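Local coordinates for protein putative polyketide cyclase (Acidithiobacillus ferrooxidans, PDB 3F9S) that probably acts as a SnoaL-like polyketide cyclase of the NTF2 clan, although its natural substrate and reaction have not been established, at residues Ile11-Phe15 with Tyr116-Asn121; Ile25-Asp29 with Val53-Lys57; Tyr36-Pro42 with Leu123-Ile129. Numbering follows the deposited sequence.

Contact 1: residues Ile11-Phe15 with Tyr116-Asn121; sequences ILTQF and YYFDGN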
loop_
_atom_site.group_PDB
_atom_site.type_symbol
_atom_site.label_atom_id
_atom_site.label_comp_id
_atom_site.label_asym_id
_atom_site.label_seq_id
_atom_site.Cartn_x
_atom_site.Cartn_y
_atom_site.Cartn_z
ATOM N N ILE A 11 12.463 -14.722 -6.689
ATOM C CA ILE A 11 12.586 -15.046 -5.266
ATOM C C ILE A 11 11.332 -14.634 -4.501
ATOM O O ILE A 11 10.770 -15.449 -3.775
ATOM C CB ILE A 11 13.838 -14.401 -4.654
ATOM C CG1 ILE A 11 15.086 -15.115 -5.159
ATOM C CG2 ILE A 11 13.783 -14.432 -3.114
ATOM C CD1 ILE A 11 16.310 -14.297 -4.983
ATOM N N LEU A 12 10.881 -13.394 -4.686
ATOM C CA LEU A 12 9.656 -12.910 -4.025
ATOM C C LEU A 12 8.457 -13.716 -4.408
ATOM O O LEU A 12 7.630 -14.027 -3.562
ATOM C CB LEU A 12 9.315 -11.456 -4.362
ATOM C CG LEU A 12 9.963 -10.331 -3.588
ATOM C CD1 LEU A 12 9.303 -8.989 -3.970
ATOM C CD2 LEU A 12 9.889 -10.587 -2.082
ATOM N N THR A 13 8.370 -14.018 -5.694
ATOM C CA THR A 13 7.295 -14.825 -6.203
ATOM C C THR A 13 7.271 -16.191 -5.502
ATOM O O THR A 13 6.215 -16.567 -4.994
ATOM C CB THR A 13 7.343 -14.977 -7.712
ATOM O OG1 THR A 13 7.394 -13.681 -8.325
ATOM C CG2 THR A 13 6.099 -15.751 -8.228
ATOM N N GLN A 14 8.416 -16.870 -5.414
ATOM C CA GLN A 14 8.483 -18.213 -4.793
ATOM C C GLN A 14 8.225 -18.124 -3.292
ATOM O O GLN A 14 7.480 -18.920 -2.738
ATOM C CB GLN A 14 9.840 -18.894 -5.030
ATOM C CG GLN A 14 9.786 -20.412 -4.801
ATOM C CD GLN A 14 11.141 -21.121 -4.818
ATOM O OE1 GLN A 14 12.175 -20.551 -4.456
ATOM N NE2 GLN A 14 11.125 -22.392 -5.191
ATOM N N PHE A 15 8.889 -17.165 -2.650
ATOM C CA PHE A 15 8.730 -16.890 -1.229
ATOM C C PHE A 15 7.269 -16.658 -0.857
ATOM O O PHE A 15 6.760 -17.264 0.077
ATOM C CB PHE A 15 9.565 -15.660 -0.881
ATOM C CG PHE A 15 9.082 -14.881 0.309
ATOM C CD1 PHE A 15 9.192 -15.364 1.596
ATOM C CD2 PHE A 15 8.524 -13.628 0.104
ATOM C CE1 PHE A 15 8.746 -14.583 2.677
ATOM C CE2 PHE A 15 8.088 -12.871 1.148
ATOM C CZ PHE A 15 8.191 -13.338 2.427
ATOM N N TYR A 116 9.681 -4.808 -0.440
ATOM C CA TYR A 116 10.556 -5.793 0.163
ATOM C C TYR A 116 11.949 -5.325 -0.074
ATOM O O TYR A 116 12.263 -4.957 -1.189
ATOM C CB TYR A 116 10.384 -7.165 -0.471
ATOM C CG TYR A 116 9.336 -7.955 0.212
ATOM C CD1 TYR A 116 9.597 -8.473 1.486
ATOM C CD2 TYR A 116 8.099 -8.181 -0.362
ATOM C CE1 TYR A 116 8.666 -9.196 2.161
ATOM C CE2 TYR A 116 7.137 -8.915 0.314
ATOM C CZ TYR A 116 7.432 -9.410 1.579
ATOM O OH TYR A 116 6.533 -10.157 2.283
ATOM N N TYR A 117 12.744 -5.320 0.989
ATOM C CA TYR A 117 14.128 -4.930 0.925
ATOM C C TYR A 117 14.948 -6.189 0.939
ATOM O O TYR A 117 14.654 -7.118 1.701
ATOM C CB TYR A 117 14.462 -4.032 2.110
ATOM C CG TYR A 117 13.813 -2.702 1.932
ATOM C CD1 TYR A 117 14.416 -1.761 1.106
ATOM C CD2 TYR A 117 12.576 -2.388 2.522
ATOM C CE1 TYR A 117 13.849 -0.525 0.893
ATOM C CE2 TYR A 117 11.994 -1.124 2.306
ATOM C CZ TYR A 117 12.642 -0.219 1.489
ATOM O OH TYR A 117 12.166 1.045 1.232
ATOM N N PHE A 118 16.027 -6.153 0.158
ATOM C CA PHE A 118 16.886 -7.292 -0.044
ATOM C C PHE A 118 18.304 -7.056 0.386
ATOM O O PHE A 118 18.802 -5.935 0.386
ATOM C CB PHE A 118 16.961 -7.638 -1.521
ATOM C CG PHE A 118 15.761 -8.314 -2.040
ATOM C CD1 PHE A 118 14.613 -7.578 -2.337
ATOM C CD2 PHE A 118 15.777 -9.686 -2.283
ATOM C CE1 PHE A 118 13.499 -8.213 -2.852
ATOM C CE2 PHE A 118 14.672 -10.318 -2.794
ATOM C CZ PHE A 118 13.531 -9.577 -3.082
ATOM N N ASP A 119 18.926 -8.152 0.778
ATOM C CA ASP A 119 20.365 -8.199 1.006
ATOM C C ASP A 119 20.690 -9.471 0.237
ATOM O O ASP A 119 20.499 -10.564 0.764
ATOM C CB ASP A 119 20.674 -8.276 2.492
ATOM C CG ASP A 119 22.155 -8.328 2.799
ATOM O OD1 ASP A 119 22.975 -8.490 1.887
ATOM O OD2 ASP A 119 22.500 -8.234 3.992
ATOM N N GLY A 120 21.135 -9.321 -1.017
ATOM C CA GLY A 120 21.343 -10.468 -1.889
ATOM C C GLY A 120 19.987 -11.090 -2.180
ATOM O O GLY A 120 19.053 -10.393 -2.553
ATOM N N ASN A 121 19.871 -12.395 -1.959
ATOM C CA ASN A 121 18.623 -13.122 -2.152
ATOM C C ASN A 121 17.725 -13.144 -0.931
ATOM O O ASN A 121 16.690 -13.784 -0.989
ATOM C CB ASN A 121 18.898 -14.572 -2.565
ATOM C CG ASN A 121 19.384 -14.695 -3.973
ATOM O OD1 ASN A 121 19.530 -13.698 -4.678
ATOM N ND2 ASN A 121 19.582 -15.914 -4.412
#
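This is apolar helix-on-sheet packing: one turn of helix 8-21 lies against the end of strand 107-118, on the concave side of the cone-like alpha+beta fold of the NTF2 clan, to which SnoaL-like cyclases belong. The helix crosses the strand obliquely, their short axes 11.6 Å apart at closest and their N-to-C directions 120° apart, a spacing filled by side chains alone. I11, L12 and F15 form the inward face of the helix, and Y116 and F118, two apart on the strand, point toward them; Y117, between them, faces the other way and packs on F78 of the second subunit. L12 sits at the middle: L12 CD2 lies over the face of the Y116 ring, a CH-pi contact 3.8 Å from the centroid, while L12 CG meets the edge of F118 at CZ, 3.7 Å away. I11 extends the row, with CG2 4.2 Å from F118 CE2. Behind these residues, L123 and V84 of the adjoining strands continue the core. Past F118 the chain turns a corner, and I11 CD1 comes within 3.3 Å of N121 CG, whose amide oxygen is hydrogen-bonded to S5. At the other end F15 turns its edge to the Y116 face, centroids 5.5 Å apart and planes at 86°. Y116 OH, hydrogen-bonded to a glycerol probably from the crystallisation liquor, lies 3.3 Å from F15 CE2.

Contact 2: residues Ile25-Asp29 with Val53-Lys57; sequences IEASD and VAGYK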
loop_
_atom_site.group_PDB
_atom_site.type_symbol
_atom_site.label_atom_id
_atom_site.label_comp_id
_atom_site.label_asym_id
_atom_site.label_seq_id
_atom_site.Cartn_x
_atom_site.Cartn_y
_atom_site.Cartn_z
ATOM N N ILE A 25 6.040 -22.553 6.443
ATOM C CA ILE A 25 6.656 -21.605 7.379
ATOM C C ILE A 25 8.177 -21.738 7.386
ATOM O O ILE A 25 8.888 -20.742 7.346
ATOM C CB ILE A 25 6.155 -21.778 8.839
ATOM C CG1 ILE A 25 4.627 -21.752 8.959
ATOM C CG2 ILE A 25 6.727 -20.680 9.723
ATOM C CD1 ILE A 25 3.974 -20.549 8.389
ATOM N N GLU A 26 8.647 -22.980 7.410
ATOM C CA GLU A 26 10.080 -23.287 7.452
ATOM C C GLU A 26 10.841 -22.878 6.190
ATOM O O GLU A 26 12.045 -22.650 6.264
ATOM C CB GLU A 26 10.307 -24.755 7.834
ATOM C CG GLU A 26 9.669 -25.144 9.196
ATOM C CD GLU A 26 10.089 -24.214 10.342
ATOM O OE1 GLU A 26 11.309 -24.016 10.488
ATOM O OE2 GLU A 26 9.218 -23.670 11.074
ATOM N N ALA A 27 10.146 -22.724 5.059
ATOM C CA ALA A 27 10.757 -22.187 3.837
ATOM C C ALA A 27 11.284 -20.768 4.041
ATOM O O ALA A 27 12.118 -20.319 3.256
ATOM C CB ALA A 27 9.794 -22.221 2.664
ATOM N N SER A 28 10.794 -20.058 5.064
ATOM C CA SER A 28 11.351 -18.756 5.473
ATOM C C SER A 28 12.863 -18.792 5.635
ATOM O O SER A 28 13.527 -17.808 5.373
ATOM C CB SER A 28 10.749 -18.304 6.797
ATOM O OG SER A 28 9.338 -18.232 6.689
ATOM N N ASP A 29 13.397 -19.926 6.087
ATOM C CA ASP A 29 14.841 -20.116 6.198
ATOM C C ASP A 29 15.614 -19.830 4.911
ATOM O O ASP A 29 16.762 -19.440 4.986
ATOM C CB ASP A 29 15.180 -21.533 6.646
ATOM C CG ASP A 29 14.727 -21.841 8.060
ATOM O OD1 ASP A 29 14.262 -20.942 8.783
ATOM O OD2 ASP A 29 14.832 -23.021 8.441
ATOM N N VAL A 53 15.041 -14.848 12.103
ATOM C CA VAL A 53 14.234 -15.783 11.294
ATOM C C VAL A 53 13.174 -16.508 12.131
ATOM O O VAL A 53 12.031 -16.660 11.689
ATOM C CB VAL A 53 15.107 -16.751 10.467
ATOM C CG1 VAL A 53 14.282 -17.823 9.783
ATOM C CG2 VAL A 53 15.879 -15.977 9.398
ATOM N N ALA A 54 13.529 -16.903 13.352
ATOM C CA ALA A 54 12.588 -17.551 14.266
ATOM C C ALA A 54 11.390 -16.646 14.528
ATOM O O ALA A 54 10.266 -17.086 14.399
ATOM C CB ALA A 54 13.267 -17.904 15.577
ATOM N N GLY A 55 11.658 -15.379 14.852
ATOM C CA GLY A 55 10.637 -14.359 15.108
ATOM C C GLY A 55 9.788 -14.126 13.879
ATOM O O GLY A 55 8.573 -14.021 13.988
ATOM N N TYR A 56 10.437 -14.060 12.722
ATOM C CA TYR A 56 9.737 -13.951 11.442
ATOM C C TYR A 56 8.740 -15.104 11.273
ATOM O O TYR A 56 7.570 -14.886 10.929
ATOM C CB TYR A 56 10.730 -13.962 10.284
ATOM C CG TYR A 56 10.046 -13.764 8.982
ATOM C CD1 TYR A 56 9.529 -14.855 8.280
ATOM C CD2 TYR A 56 9.811 -12.491 8.493
ATOM C CE1 TYR A 56 8.863 -14.691 7.128
ATOM C CE2 TYR A 56 9.125 -12.319 7.315
ATOM C CZ TYR A 56 8.662 -13.420 6.650
ATOM O OH TYR A 56 7.995 -13.230 5.496
ATOM N N LYS A 57 9.214 -16.325 11.525
ATOM C CA LYS A 57 8.370 -17.510 11.371
ATOM C C LYS A 57 7.202 -17.478 12.341
ATOM O O LYS A 57 6.111 -17.870 11.971
ATOM C CB LYS A 57 9.184 -18.790 11.494
ATOM C CG LYS A 57 10.044 -19.015 10.285
ATOM C CD LYS A 57 10.733 -20.360 10.265
ATOM C CE LYS A 57 11.908 -20.463 11.146
ATOM N NZ LYS A 57 12.668 -21.731 10.826
#
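V53 opens helix 53-66 and points at the facing segment: its CG1 lies 3.3 Å from D29 OD1 and 4.5 Å from the carbonyl O of S28, and the same side chain also touches I32. The next two residues turn off the interface, so contact resumes one helical turn on, at Y56 and K57. Y56 presents the edge of its ring to the serine, with CE1 3.6 Å from S28 OG. Beyond that, the ring runs inward to the core, where its hydroxyl is hydrogen-bonded to the indole nitrogen of W20 and its ring meets Y36 edge-to-face. The hydroxyl of S28 is itself spent locally, donating to I25 O at 2.6 Å, while S28 N reaches that same carbonyl at 3.1 Å. I25-A27 form a short 3-10 segment leading into the short, weakly bonded helix 28-31, so the contact joins this connection after helix 8-21 to helix 53-66, two parts of the helical layer that closes the cone in NTF2-like folds. K57 then spans the segment. Its aliphatic part lies along the backbone: K57 CB is 3.6 Å from I25 CG2, its CG 3.6 Å from S28 CB and its CD 3.5 Å from I25 O. The chain bends at chi3 and carries the ammonium out to the surface, where E26 and D29, three residues apart, bring their carboxylates round to it. There the three charges form one salt-bridge network, K57 NZ donating to E26 OE1 and to D29 OD1, each at 2.7 Å.

Contact 3: residues Tyr36-Pro42 with Leu123-Ile129; sequences YTVLHDP and LTGHWQI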
loop_
_atom_site.group_PDB
_atom_site.type_symbol
_atom_site.label_atom_id
_atom_site.label_comp_id
_atom_site.label_asym_id
_atom_site.label_seq_id
_atom_site.Cartn_x
_atom_site.Cartn_y
_atom_site.Cartn_z
ATOM N N TYR A 36 15.312 -9.031 10.124
ATOM C CA TYR A 36 14.207 -8.654 9.291
ATOM C C TYR A 36 13.400 -7.617 10.053
ATOM O O TYR A 36 12.956 -7.894 11.149
ATOM C CB TYR A 36 13.361 -9.869 8.987
ATOM C CG TYR A 36 12.226 -9.573 8.058
ATOM C CD1 TYR A 36 11.015 -9.081 8.544
ATOM C CD2 TYR A 36 12.332 -9.840 6.701
ATOM C CE1 TYR A 36 9.943 -8.852 7.669
ATOM C CE2 TYR A 36 11.301 -9.599 5.838
ATOM C CZ TYR A 36 10.103 -9.110 6.329
ATOM O OH TYR A 36 9.085 -8.898 5.430
ATOM N N THR A 37 13.188 -6.462 9.442
ATOM C CA THR A 37 12.508 -5.368 10.096
ATOM C C THR A 37 11.176 -5.107 9.465
ATOM O O THR A 37 11.099 -4.893 8.273
ATOM C CB THR A 37 13.350 -4.095 10.026
ATOM O OG1 THR A 37 14.605 -4.372 10.638
ATOM C CG2 THR A 37 12.670 -2.918 10.749
ATOM N N VAL A 38 10.130 -5.098 10.278
ATOM C CA VAL A 38 8.806 -4.709 9.795
ATOM C C VAL A 38 8.880 -3.180 9.878
ATOM O O VAL A 38 8.618 -2.572 10.907
ATOM C CB VAL A 38 7.674 -5.277 10.636
ATOM C CG1 VAL A 38 6.337 -4.797 10.080
ATOM C CG2 VAL A 38 7.748 -6.812 10.708
ATOM N N LEU A 39 9.287 -2.573 8.781
ATOM C CA LEU A 39 9.522 -1.136 8.743
ATOM C C LEU A 39 8.223 -0.368 8.878
ATOM O O LEU A 39 8.177 0.638 9.538
ATOM C CB LEU A 39 10.198 -0.741 7.444
ATOM C CG LEU A 39 11.582 -1.348 7.229
ATOM C CD1 LEU A 39 11.949 -1.267 5.735
ATOM C CD2 LEU A 39 12.582 -0.611 8.111
ATOM N N HIS A 40 7.188 -0.853 8.225
ATOM C CA HIS A 40 5.899 -0.209 8.279
ATOM C C HIS A 40 4.883 -1.247 7.872
ATOM O O HIS A 40 5.059 -1.932 6.871
ATOM C CB HIS A 40 5.900 0.956 7.301
ATOM C CG HIS A 40 4.632 1.734 7.292
ATOM N ND1 HIS A 40 4.344 2.696 8.231
ATOM C CD2 HIS A 40 3.596 1.724 6.422
ATOM C CE1 HIS A 40 3.168 3.238 7.948
ATOM N NE2 HIS A 40 2.678 2.639 6.876
ATOM N N ASP A 41 3.797 -1.336 8.625
ATOM C CA ASP A 41 2.788 -2.344 8.370
ATOM C C ASP A 41 1.649 -2.059 9.332
ATOM O O ASP A 41 1.577 -2.663 10.416
ATOM C CB ASP A 41 3.357 -3.746 8.605
ATOM C CG ASP A 41 2.551 -4.829 7.925
ATOM O OD1 ASP A 41 1.387 -4.619 7.512
ATOM O OD2 ASP A 41 3.116 -5.935 7.881
ATOM N N PRO A 42 0.797 -1.088 8.971
ATOM C CA PRO A 42 -0.275 -0.628 9.833
ATOM C C PRO A 42 -1.031 -1.722 10.547
ATOM O O PRO A 42 -1.532 -2.646 9.910
ATOM C CB PRO A 42 -1.161 0.145 8.884
ATOM C CG PRO A 42 -0.146 0.789 7.980
ATOM C CD PRO A 42 0.811 -0.316 7.714
ATOM N N LEU A 123 15.518 -11.369 2.343
ATOM C CA LEU A 123 14.685 -10.238 2.645
ATOM C C LEU A 123 15.078 -9.707 4.002
ATOM O O LEU A 123 15.263 -10.476 4.940
ATOM C CB LEU A 123 13.224 -10.644 2.666
ATOM C CG LEU A 123 12.735 -11.295 1.367
ATOM C CD1 LEU A 123 11.293 -11.730 1.514
ATOM C CD2 LEU A 123 12.901 -10.382 0.142
ATOM N N THR A 124 15.254 -8.402 4.062
ATOM C CA THR A 124 15.661 -7.714 5.284
ATOM C C THR A 124 14.545 -6.944 5.953
ATOM O O THR A 124 14.721 -6.427 7.056
ATOM C CB THR A 124 16.803 -6.753 5.017
ATOM O OG1 THR A 124 16.343 -5.724 4.137
ATOM C CG2 THR A 124 17.991 -7.509 4.434
ATOM N N GLY A 125 13.419 -6.793 5.273
ATOM C CA GLY A 125 12.300 -6.114 5.877
ATOM C C GLY A 125 11.252 -5.801 4.870
ATOM O O GLY A 125 11.434 -6.081 3.692
ATOM N N HIS A 126 10.154 -5.232 5.350
ATOM C CA HIS A 126 9.105 -4.778 4.449
ATOM C C HIS A 126 8.431 -3.493 4.914
ATOM O O HIS A 126 8.458 -3.158 6.084
ATOM C CB HIS A 126 8.071 -5.859 4.159
ATOM C CG HIS A 126 7.157 -6.153 5.307
ATOM N ND1 HIS A 126 7.338 -7.228 6.146
ATOM C CD2 HIS A 126 6.034 -5.526 5.735
ATOM C CE1 HIS A 126 6.368 -7.246 7.043
ATOM N NE2 HIS A 126 5.577 -6.214 6.827
ATOM N N TRP A 127 7.876 -2.775 3.946
ATOM C CA TRP A 127 7.103 -1.570 4.158
ATOM C C TRP A 127 5.820 -1.910 3.426
ATOM O O TRP A 127 5.817 -2.062 2.207
ATOM C CB TRP A 127 7.823 -0.403 3.528
ATOM C CG TRP A 127 7.359 0.891 3.989
ATOM C CD1 TRP A 127 7.994 1.706 4.867
ATOM C CD2 TRP A 127 6.187 1.573 3.569
ATOM N NE1 TRP A 127 7.274 2.857 5.032
ATOM C CE2 TRP A 127 6.159 2.804 4.246
ATOM C CE3 TRP A 127 5.156 1.279 2.668
ATOM C CZ2 TRP A 127 5.137 3.737 4.065
ATOM C CZ3 TRP A 127 4.134 2.206 2.503
ATOM C CH2 TRP A 127 4.130 3.413 3.205
ATOM N N GLN A 128 4.728 -2.046 4.163
ATOM C CA GLN A 128 3.507 -2.557 3.594
ATOM C C GLN A 128 2.274 -1.752 3.927
ATOM O O GLN A 128 2.190 -1.140 4.977
ATOM C CB GLN A 128 3.320 -3.968 4.128
ATOM C CG GLN A 128 2.034 -4.657 3.791
ATOM C CD GLN A 128 2.181 -6.113 4.037
ATOM O OE1 GLN A 128 2.712 -6.799 3.187
ATOM N NE2 GLN A 128 1.798 -6.583 5.219
ATOM N N ILE A 129 1.351 -1.727 2.981
ATOM C CA ILE A 129 0.024 -1.166 3.242
ATOM C C ILE A 129 -0.914 -2.202 2.650
ATOM O O ILE A 129 -0.670 -2.702 1.565
ATOM C CB ILE A 129 -0.208 0.192 2.549
ATOM C CG1 ILE A 129 0.914 1.167 2.849
ATOM C CG2 ILE A 129 -1.593 0.759 2.956
ATOM C CD1 ILE A 129 0.959 1.678 4.242
HETATM O O HOH W 1 16.404 -5.592 9.016
#
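W127 leads the apolar centre, on one side of two parallel strands in the curved sheet of this NTF2-like fold: L39 CB lies 4.2 Å from W127 CD1, and I129 CD1 touches P42 CG at 4.0 Å. The H40 ring stacks offset on W127, centroids of the imidazole and the indole six-membered ring 4.2 Å apart, planes at 19°, with H40 CB over the five-membered ring. This face meets the second subunit, whose S111 hydrogen-bonds H40 NE2. On the opposite face the Y36 ring lies against G125, whose CA is 3.7 Å from its centroid; a CB at G125 would clash with T37 O. T37 N donates to T124 O (2.8 Å), H126 N to T37 O (3.1 Å) and Q128 N to H40 O (2.7 Å). With a beta bulge at L39, H126 O receives L39 N at 2.9 Å and, weakly, H40 N. H126 links Y36 to D41: Y36 OH and H126 ND1 are hydrogen-bonded at 2.5 Å. Q128 OE1 hydrogen-bonds T114, and Q128 NE2 a glycerol, probably from the crystallisation liquor, that may mark a pocket. D41, paired with R59, accepts Q128 NE2 on OD1 at 3.0 Å and H126 NE2 on OD2 at 2.7 Å.

Contacts 1 and 3 share the sheet, since strands 107-118 and 122-130 are neighbours joined by backbone hydrogen bonds from Y117 to T124 and G125; contact 1 joins helix 8-21 to that sheet, while contact 2 stays within the helical layer. Contact 1 is the most thoroughly buried and almost wholly apolar. Contact 2 has a buried edge but ends in charges at the surface, and contact 3 combines strand pairing with a polar inner face and a subunit interface. Aromatic rings connect all three: F15 CZ approaches Y56 OH at 3.1 Å, Y56 CE2 lies 3.5 Å from Y36 CZ, and Y36 OH is 3.3 Å from Y116 CE1.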